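PDB 3IHV: SusD homolog from Bacteroides thetaiotaomicron VPI-5482, which probably binds glycans at the bacterial outer membrane and helps in their uptake, as other SusD-family proteins do. Local coordinates for residues T86-A91 with G125-E130; F94-S99 with T142-S147. All blocks are in the same frame, centred on the assembly; numbering follows the deposited sequence. Where two conformers were deposited one is given.

Interaction 1 of 2, residues T86-A91 with G125-E130; sequences TGIYRA and GMFYFE. With EDO (1,2-ethanediol), chain K.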
ATOM      1  N   THR A  86       7.341 -16.000   6.410  1.00  6.83           N
ATOM      2  CA  THR A  86       6.422 -16.688   7.312  1.00  6.93           C
ATOM      3  C   THR A  86       5.053 -16.814   6.628  1.00  6.83           C
ATOM      4  O   THR A  86       4.404 -17.861   6.691  1.00  7.28           O
ATOM      5  CB  THR A  86       6.319 -15.944   8.649  1.00  8.05           C
ATOM      6  OG1 THR A  86       7.565 -16.072   9.366  1.00  7.44           O
ATOM      7  CG2 THR A  86       5.206 -16.502   9.514  1.00  7.68           C
ATOM      8  N   GLY A  87       4.601 -15.725   6.017  1.00  7.36           N
ATOM      9  CA  GLY A  87       3.349 -15.740   5.268  1.00  6.64           C
ATOM     10  C   GLY A  87       3.377 -16.826   4.222  1.00  6.49           C
ATOM     11  O   GLY A  87       2.416 -17.598   4.088  1.00  6.44           O
ATOM     12  N   ILE A  88       4.480 -16.884   3.478  1.00  6.50           N
ATOM     13  CA  ILE A  88       4.697 -17.894   2.424  1.00  6.83           C
ATOM     14  C   ILE A  88       4.677 -19.296   3.005  1.00  6.53           C
ATOM     15  O   ILE A  88       4.040 -20.182   2.416  1.00  6.41           O
ATOM     16  CB  ILE A  88       5.981 -17.568   1.638  1.00  6.92           C
ATOM     17  CG1 ILE A  88       5.746 -16.301   0.814  1.00  7.39           C
ATOM     18  CG2 ILE A  88       6.429 -18.732   0.709  1.00  8.00           C
ATOM     19  CD1 ILE A  88       6.999 -15.561   0.290  1.00  7.74           C
ATOM     20  N   TYR A  89       5.339 -19.487   4.157  1.00  6.86           N
ATOM     21  CA  TYR A  89       5.344 -20.778   4.830  1.00  6.74           C
ATOM     22  C   TYR A  89       3.894 -21.183   5.169  1.00  6.48           C
ATOM     23  O   TYR A  89       3.469 -22.311   4.938  1.00  5.99           O
ATOM     24  CB  TYR A  89       6.184 -20.706   6.112  1.00  7.10           C
ATOM     25  CG  TYR A  89       6.151 -22.005   6.867  1.00  8.10           C
ATOM     26  CD1 TYR A  89       5.116 -22.305   7.726  1.00  8.75           C
ATOM     27  CD2 TYR A  89       7.138 -22.952   6.677  1.00  9.30           C
ATOM     28  CE1 TYR A  89       5.059 -23.535   8.376  1.00  9.36           C
ATOM     29  CE2 TYR A  89       7.112 -24.171   7.349  1.00 11.18           C
ATOM     30  CZ  TYR A  89       6.060 -24.447   8.188  1.00 11.16           C
ATOM     31  OH  TYR A  89       6.017 -25.675   8.818  1.00 14.68           O
ATOM     32  N   ARG A  90       3.147 -20.246   5.732  1.00  6.78           N
ATOM     33  CA  ARG A  90       1.751 -20.527   6.127  1.00  7.07           C
ATOM     34  C   ARG A  90       0.912 -20.876   4.911  1.00  6.66           C
ATOM     35  O   ARG A  90       0.130 -21.829   4.951  1.00  6.98           O
ATOM     36  CB  ARG A  90       1.164 -19.366   6.889  1.00  6.72           C
ATOM     37  CG  ARG A  90       1.783 -19.220   8.297  1.00  7.11           C
ATOM     38  CD  ARG A  90       1.436 -17.891   8.884  1.00  9.66           C
ATOM     39  NE  ARG A  90       2.008 -17.722  10.212  1.00  8.81           N
ATOM     40  CZ  ARG A  90       1.952 -16.603  10.926  1.00 10.35           C
ATOM     41  NH1 ARG A  90       1.382 -15.498  10.448  1.00 13.09           N
ATOM     42  NH2 ARG A  90       2.499 -16.581  12.134  1.00 10.67           N
ATOM     43  N   ALA A  91       1.087 -20.125   3.834  1.00  6.39           N
ATOM     44  CA  ALA A  91       0.378 -20.433   2.595  1.00  6.75           C
ATOM     45  C   ALA A  91       0.755 -21.813   2.072  1.00  5.99           C
ATOM     46  O   ALA A  91      -0.119 -22.626   1.726  1.00  5.42           O
ATOM     47  CB  ALA A  91       0.640 -19.341   1.542  1.00  6.52           C
ATOM     48  N   GLY A 125       0.970 -15.075  -3.704  1.00  6.37           N
ATOM     49  CA  GLY A 125       1.349 -14.179  -4.814  1.00  6.62           C
ATOM     50  C   GLY A 125       1.622 -12.760  -4.313  1.00  7.04           C
ATOM     51  O   GLY A 125       2.603 -12.125  -4.719  1.00  7.89           O
HETATM   52  N   MSE A 126       0.761 -12.287  -3.407  1.00  7.13           N
HETATM   53  CA  MSE A 126       0.897 -10.966  -2.802  1.00  6.68           C
HETATM   54  C   MSE A 126       2.223 -10.895  -2.001  1.00  7.19           C
HETATM   55  O   MSE A 126       2.961  -9.909  -2.110  1.00  7.53           O
HETATM   56  CB  MSE A 126      -0.313 -10.673  -1.905  1.00  7.69           C
HETATM   57  CG  MSE A 126      -0.307  -9.287  -1.329  1.00  9.09           C
HETATM   58 SE   MSE A 126      -2.020  -9.057  -0.413  0.75  6.63          SE
HETATM   59  CE  MSE A 126      -1.602  -7.622   0.847  1.00 12.01           C
ATOM     60  N   PHE A 127       2.524 -11.937  -1.219  1.00  6.35           N
ATOM     61  CA  PHE A 127       3.758 -11.955  -0.411  1.00  6.64           C
ATOM     62  C   PHE A 127       4.993 -11.974  -1.318  1.00  6.35           C
ATOM     63  O   PHE A 127       5.935 -11.190  -1.121  1.00  6.56           O
ATOM     64  CB  PHE A 127       3.820 -13.149   0.532  1.00  5.91           C
ATOM     65  CG  PHE A 127       2.672 -13.236   1.506  1.00  6.94           C
ATOM     66  CD1 PHE A 127       2.016 -12.106   1.983  1.00  6.29           C
ATOM     67  CD2 PHE A 127       2.238 -14.467   1.934  1.00  6.23           C
ATOM     68  CE1 PHE A 127       0.967 -12.224   2.897  1.00  6.56           C
ATOM     69  CE2 PHE A 127       1.210 -14.570   2.820  1.00  6.61           C
ATOM     70  CZ  PHE A 127       0.574 -13.469   3.293  1.00  7.39           C
ATOM     71  N   TYR A 128       4.978 -12.817  -2.340  1.00  6.00           N
ATOM     72  CA  TYR A 128       6.091 -12.839  -3.303  1.00  6.67           C
ATOM     73  C   TYR A 128       6.212 -11.557  -4.085  1.00  7.02           C
ATOM     74  O   TYR A 128       7.326 -11.173  -4.458  1.00  6.19           O
ATOM     75  CB  TYR A 128       6.065 -14.023  -4.256  1.00  7.22           C
ATOM     76  CG  TYR A 128       6.656 -15.272  -3.663  1.00  6.50           C
ATOM     77  CD1 TYR A 128       8.009 -15.400  -3.484  1.00  7.81           C
ATOM     78  CD2 TYR A 128       5.842 -16.323  -3.274  1.00  8.25           C
ATOM     79  CE1 TYR A 128       8.558 -16.538  -2.929  1.00  6.66           C
ATOM     80  CE2 TYR A 128       6.382 -17.461  -2.725  1.00  8.47           C
ATOM     81  CZ  TYR A 128       7.723 -17.565  -2.567  1.00  9.27           C
ATOM     82  OH  TYR A 128       8.229 -18.712  -2.014  1.00 11.77           O
ATOM     83  N   PHE A 129       5.084 -10.887  -4.358  1.00  6.72           N
ATOM     84  CA  PHE A 129       5.143  -9.619  -5.070  1.00  6.96           C
ATOM     85  C   PHE A 129       5.898  -8.605  -4.238  1.00  6.99           C
ATOM     86  O   PHE A 129       6.736  -7.887  -4.762  1.00  7.76           O
ATOM     87  CB  PHE A 129       3.720  -9.113  -5.381  1.00  6.45           C
ATOM     88  CG  PHE A 129       3.680  -7.798  -6.150  1.00  8.17           C
ATOM     89  CD1 PHE A 129       4.508  -7.579  -7.235  1.00  6.42           C
ATOM     90  CD2 PHE A 129       2.771  -6.833  -5.839  1.00  8.58           C
ATOM     91  CE1 PHE A 129       4.478  -6.412  -7.949  1.00  7.17           C
ATOM     92  CE2 PHE A 129       2.730  -5.640  -6.583  1.00 10.35           C
ATOM     93  CZ  PHE A 129       3.575  -5.461  -7.649  1.00  9.25           C
ATOM     94  N   GLU A 130       5.542  -8.488  -2.953  1.00  7.13           N
ATOM     95  CA  GLU A 130       6.260  -7.584  -2.061  1.00  7.02           C
ATOM     96  C   GLU A 130       7.743  -7.929  -2.021  1.00  6.57           C
ATOM     97  O   GLU A 130       8.588  -7.029  -2.087  1.00  6.99           O
ATOM     98  CB  GLU A 130       5.701  -7.564  -0.629  1.00  8.50           C
ATOM     99  CG  GLU A 130       4.305  -6.981  -0.501  1.00  9.08           C
ATOM    100  CD  GLU A 130       4.248  -5.444  -0.541  1.00 11.12           C
ATOM    101  OE1 GLU A 130       5.127  -4.813  -1.162  1.00 10.23           O
ATOM    102  OE2 GLU A 130       3.292  -4.859   0.036  1.00 10.46           O
TER
HETATM  103  C1  EDO K  19       9.892 -20.057   8.333  1.00 33.42           C
HETATM  104  O1  EDO K  19       9.742 -18.917   7.488  1.00 31.80           O
HETATM  105  C2  EDO K  19       8.617 -20.264   9.123  1.00 33.39           C
HETATM  106  O2  EDO K  19       8.236 -19.061   9.800  1.00 34.70           O
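Ile-88 reaches Tyr-128 because its CG1 stands opposite the carbonyl carbon (chi1 -69°) and the chain stays extended to CD1, which carries the methyl across to the facing helix. There CD1 sits almost exactly over the middle of the Tyr-128 ring, 3.5 Å from the ring centroid and 9° off its normal, a nearly ideal CH-pi contact. The other branch of the same side chain takes a different part of the tyrosine: Ile-88 CG2 lies 3.3 Å from Tyr-128 OH. One isoleucine thus covers both the ring and its phenol oxygen, and that oxygen is hydrogen-bonded to the backbone N of Met-141.

Phe-127 meets Ile-88 further back, at CG1. Its CB packs against Ile-88 CG1 at 3.7 Å, the two side chains sliding past each other in opposite directions, while the ring goes on to the backbone of the facing helix. Phe-127 CE2 comes within 3.4 Å of Gly-87 C, and Phe-127 CD2 is 3.6 Å from Ile-88 N. Gly-87, with no side chain, lets these rim atoms come close to the main chain, which they meet obliquely. No hydrogen bond crosses the contact, which is mostly apolar packing.

This is the antiparallel packing of consecutive helices expected in the TPR-like, helix-rich part of SusD proteins. The N-to-C directions of the two short segments are 155° apart, so nearly antiparallel, and their axes approach to 9.3 Å. Helix 17-29 closes one flank, Val-27 touching both Ala-91 and Phe-127. On another side helix 159-176 packs on Tyr-128 through Val-162 and Ile-166, and Tyr-165 meets the tyrosine ring edge-to-face.

Interaction 2 of 2, residues F94-S99 with T142-S147; sequences FLERIS and TSTQMS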
ATOM      1  N   PHE A  94      -0.744 -24.582   4.308  1.00  6.90           N
ATOM      2  CA  PHE A  94      -2.177 -24.723   4.029  1.00  7.03           C
ATOM      3  C   PHE A  94      -2.439 -25.481   2.727  1.00  6.95           C
ATOM      4  O   PHE A  94      -3.256 -26.397   2.696  1.00  7.70           O
ATOM      5  CB  PHE A  94      -2.843 -23.341   3.963  1.00  7.42           C
ATOM      6  CG  PHE A  94      -4.291 -23.414   3.596  1.00  6.90           C
ATOM      7  CD1 PHE A  94      -5.238 -23.679   4.568  1.00  8.77           C
ATOM      8  CD2 PHE A  94      -4.692 -23.272   2.295  1.00  8.30           C
ATOM      9  CE1 PHE A  94      -6.571 -23.807   4.247  1.00  7.71           C
ATOM     10  CE2 PHE A  94      -6.060 -23.415   1.953  1.00  8.81           C
ATOM     11  CZ  PHE A  94      -6.978 -23.659   2.954  1.00 11.16           C
ATOM     12  N   LEU A  95      -1.727 -25.103   1.667  1.00  6.71           N
ATOM     13  CA  LEU A  95      -1.872 -25.731   0.345  1.00  7.49           C
ATOM     14  C   LEU A  95      -1.457 -27.211   0.346  1.00  7.96           C
ATOM     15  O   LEU A  95      -2.163 -28.076  -0.192  1.00  8.73           O
ATOM     16  CB  LEU A  95      -1.112 -24.933  -0.719  1.00  6.92           C
ATOM     17  CG  LEU A  95      -1.693 -23.533  -0.945  1.00  5.50           C
ATOM     18  CD1 LEU A  95      -0.756 -22.594  -1.678  1.00  4.87           C
ATOM     19  CD2 LEU A  95      -3.067 -23.637  -1.692  1.00  6.40           C
ATOM     20  N   GLU A  96      -0.320 -27.511   0.955  1.00  8.12           N
ATOM     21  CA  GLU A  96       0.140 -28.896   1.091  1.00  8.37           C
ATOM     22  C   GLU A  96      -0.883 -29.738   1.829  1.00  8.78           C
ATOM     23  O   GLU A  96      -1.197 -30.835   1.416  1.00  9.25           O
ATOM     24  CB  GLU A  96       1.479 -28.918   1.856  1.00  8.56           C
ATOM     25  CG  GLU A  96       2.627 -28.357   1.033  1.00  8.28           C
ATOM     26  CD  GLU A  96       3.834 -27.954   1.862  1.00 10.18           C
ATOM     27  OE1 GLU A  96       3.945 -28.375   3.024  1.00  9.98           O
ATOM     28  OE2 GLU A  96       4.645 -27.142   1.360  1.00  9.44           O
ATOM     29  N   ARG A  97      -1.383 -29.216   2.944  1.00  8.02           N
ATOM     30  CA  ARG A  97      -2.309 -29.939   3.768  1.00  9.15           C
ATOM     31  C   ARG A  97      -3.687 -30.128   3.140  1.00  8.89           C
ATOM     32  O   ARG A  97      -4.228 -31.242   3.170  1.00  8.39           O
ATOM     33  CB  ARG A  97      -2.427 -29.258   5.109  1.00 10.01           C
ATOM     34  CG  ARG A  97      -1.135 -29.411   5.939  1.00 11.25           C
ATOM     35  CD  ARG A  97      -1.140 -28.431   7.081  1.00 12.61           C
ATOM     36  NE  ARG A  97      -2.152 -28.712   8.095  1.00 16.44           N
ATOM     37  CZ  ARG A  97      -2.434 -27.913   9.134  1.00 17.11           C
ATOM     38  NH1 ARG A  97      -1.785 -26.769   9.309  1.00 19.19           N
ATOM     39  NH2 ARG A  97      -3.380 -28.260  10.008  1.00 21.39           N
ATOM     40  N   ILE A  98      -4.247 -29.070   2.568  1.00  8.98           N
ATOM     41  CA  ILE A  98      -5.568 -29.215   1.962  1.00  9.22           C
ATOM     42  C   ILE A  98      -5.491 -30.160   0.748  1.00  9.87           C
ATOM     43  O   ILE A  98      -6.440 -30.884   0.483  1.00  9.91           O
ATOM     44  CB  ILE A  98      -6.235 -27.847   1.644  1.00  9.77           C
ATOM     45  CG1 ILE A  98      -7.772 -28.018   1.654  1.00 10.67           C
ATOM     46  CG2 ILE A  98      -5.646 -27.222   0.360  1.00  8.52           C
ATOM     47  CD1 ILE A  98      -8.550 -26.687   1.689  1.00 14.14           C
ATOM     48  N   SER A  99      -4.362 -30.227   0.057  1.00 10.58           N
ATOM     49  CA  SER A  99      -4.247 -31.137  -1.094  0.50 11.37           C
ATOM     50  C   SER A  99      -4.498 -32.575  -0.647  1.00 11.98           C
ATOM     51  O   SER A  99      -5.092 -33.364  -1.378  1.00 12.31           O
ATOM     52  CB  SER A  99      -2.878 -31.018  -1.796  0.50 11.90           C
ATOM     53  OG  SER A  99      -1.850 -31.631  -1.031  0.50 11.93           O
ATOM     54  N   THR A 142       9.452 -22.881  -2.073  1.00  8.90           N
ATOM     55  CA  THR A 142       8.242 -23.495  -2.615  1.00  9.52           C
ATOM     56  C   THR A 142       7.531 -24.533  -1.810  1.00  9.29           C
ATOM     57  O   THR A 142       6.458 -25.013  -2.225  1.00  8.87           O
ATOM     58  CB  THR A 142       8.517 -24.031  -4.001  1.00  9.83           C
ATOM     59  OG1 THR A 142       9.644 -24.903  -3.948  1.00 12.08           O
ATOM     60  CG2 THR A 142       8.797 -22.858  -4.943  1.00 11.74           C
ATOM     61  N   SER A 143       8.090 -24.885  -0.664  1.00  8.71           N
ATOM     62  CA  SER A 143       7.440 -25.835   0.226  1.00  8.05           C
ATOM     63  C   SER A 143       7.866 -25.585   1.650  1.00  8.02           C
ATOM     64  O   SER A 143       8.868 -24.913   1.902  1.00  8.34           O
ATOM     65  CB  SER A 143       7.779 -27.264  -0.178  1.00  8.68           C
ATOM     66  OG  SER A 143       9.121 -27.568   0.129  1.00  7.12           O
ATOM     67  N   THR A 144       7.081 -26.101   2.592  1.00  7.99           N
ATOM     68  CA  THR A 144       7.451 -26.057   3.985  1.00  8.25           C
ATOM     69  C   THR A 144       8.732 -26.863   4.201  1.00  9.10           C
ATOM     70  O   THR A 144       9.581 -26.482   4.998  1.00  9.45           O
ATOM     71  CB  THR A 144       6.350 -26.607   4.908  1.00  8.25           C
ATOM     72  OG1 THR A 144       6.014 -27.949   4.535  1.00  7.86           O
ATOM     73  CG2 THR A 144       5.112 -25.716   4.840  1.00  8.05           C
ATOM     74  N   GLN A 145       8.887 -27.965   3.481  1.00  9.68           N
ATOM     75  CA  GLN A 145      10.120 -28.779   3.609  1.00 10.09           C
ATOM     76  C   GLN A 145      11.353 -27.919   3.238  1.00 10.45           C
ATOM     77  O   GLN A 145      12.357 -27.951   3.957  1.00 10.55           O
ATOM     78  CB  GLN A 145      10.041 -30.022   2.730  1.00 11.16           C
ATOM     79  CG  GLN A 145       9.062 -31.069   3.214  1.00 15.04           C
ATOM     80  CD  GLN A 145       7.550 -30.791   2.946  1.00 18.77           C
ATOM     81  OE1 GLN A 145       7.143 -29.818   2.262  1.00 15.44           O
ATOM     82  NE2 GLN A 145       6.714 -31.688   3.490  1.00 18.84           N
HETATM   83  N   MSE A 146      11.271 -27.102   2.181  1.00 10.11           N
HETATM   84  CA  MSE A 146      12.417 -26.272   1.820  0.50 10.57           C
HETATM   85  C   MSE A 146      12.806 -25.314   2.937  1.00 10.80           C
HETATM   86  O   MSE A 146      14.001 -25.062   3.148  1.00 10.58           O
HETATM   87  CB  MSE A 146      12.178 -25.496   0.544  0.50 10.88           C
HETATM   88  CG  MSE A 146      13.454 -24.993  -0.058  0.50 11.10           C
HETATM   89 SE   MSE A 146      13.041 -24.245  -1.755  0.38 12.95          SE
HETATM   90  CE  MSE A 146      12.168 -25.787  -2.527  0.50 11.73           C
ATOM     91  N   SER A 147      11.831 -24.820   3.695  1.00 10.68           N
ATOM     92  CA  SER A 147      12.125 -23.916   4.803  0.50 11.53           C
ATOM     93  C   SER A 147      12.995 -24.546   5.880  1.00 12.06           C
ATOM     94  O   SER A 147      13.566 -23.846   6.694  1.00 12.89           O
ATOM     95  CB  SER A 147      10.830 -23.408   5.431  0.50 11.28           C
ATOM     96  OG  SER A 147      10.047 -22.796   4.437  0.50 11.81           O
TER
HETATM   97  O   HOH W   1       4.347 -26.491  -1.225  1.00 14.76           O
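A short, weakly bonded helical turn at about 144-147 begins on Ser-143, and the contact joins this helix start to Glu-96 on the long helix 75-101. Ser-143 is the N-cap: its OG accepts from Met-146 N at 3.0 Å. Its chi1 of 72° sets OG between the backbone N and the carbonyl carbon, turned back over the first turn. Glu-96 comes to the same helix start from outside, its side chain extended beyond CG, and meets Thr-144 from the opposite direction with both carboxylate oxygens.

The two oxygens divide the work. Thr-144 OG1 donates to Glu-96 OE1 at 2.6 Å, and Thr-144 N donates to Glu-96 OE2 at 2.9 Å in a nearly straight bond of 165°. Each uses its syn lone pair, on the side of the other carboxylate oxygen; a single residue thereby holds both oxygens, through its main chain and its side chain. Glu-96 OE2 also accepts from a water, at 2.7 Å, and that water donates a second bond to Thr-142 O, carrying the link back to the residue before the cap. Around the polar grip, Ser-143 CA approaches Glu-96 OE2 to 3.3 Å.

Thr-144 also rests on Asn-92 and Asp-93 of helix 75-101. Two donors from one residue fix the rotation of the carboxylate, and the water adds a third bond. Lying at the N-terminal end of a helical turn, where amide hydrogens point outward, the group would probably be stabilised in its charged form.

In the fold
From the N terminus, helix 75-101 supplies the first partner of both contacts, residues 86-91 and then 94-99, roughly two turns further on. The chain turns back into helix 107-135, where interaction 1 closes a largely helical hairpin of 33 intervening residues. It then runs on to the short turn at 144-147, and interaction 2 closes a loop with 42 residues between its segments. The segments alternate along the chain, so the two closures cross rather than nest. Their centres are 12 Å apart and they touch: Tyr-89 CE2 packs on Thr-144 CB at 3.5 Å. Together they tie helix 107-135 and the turn that follows it to one long helix.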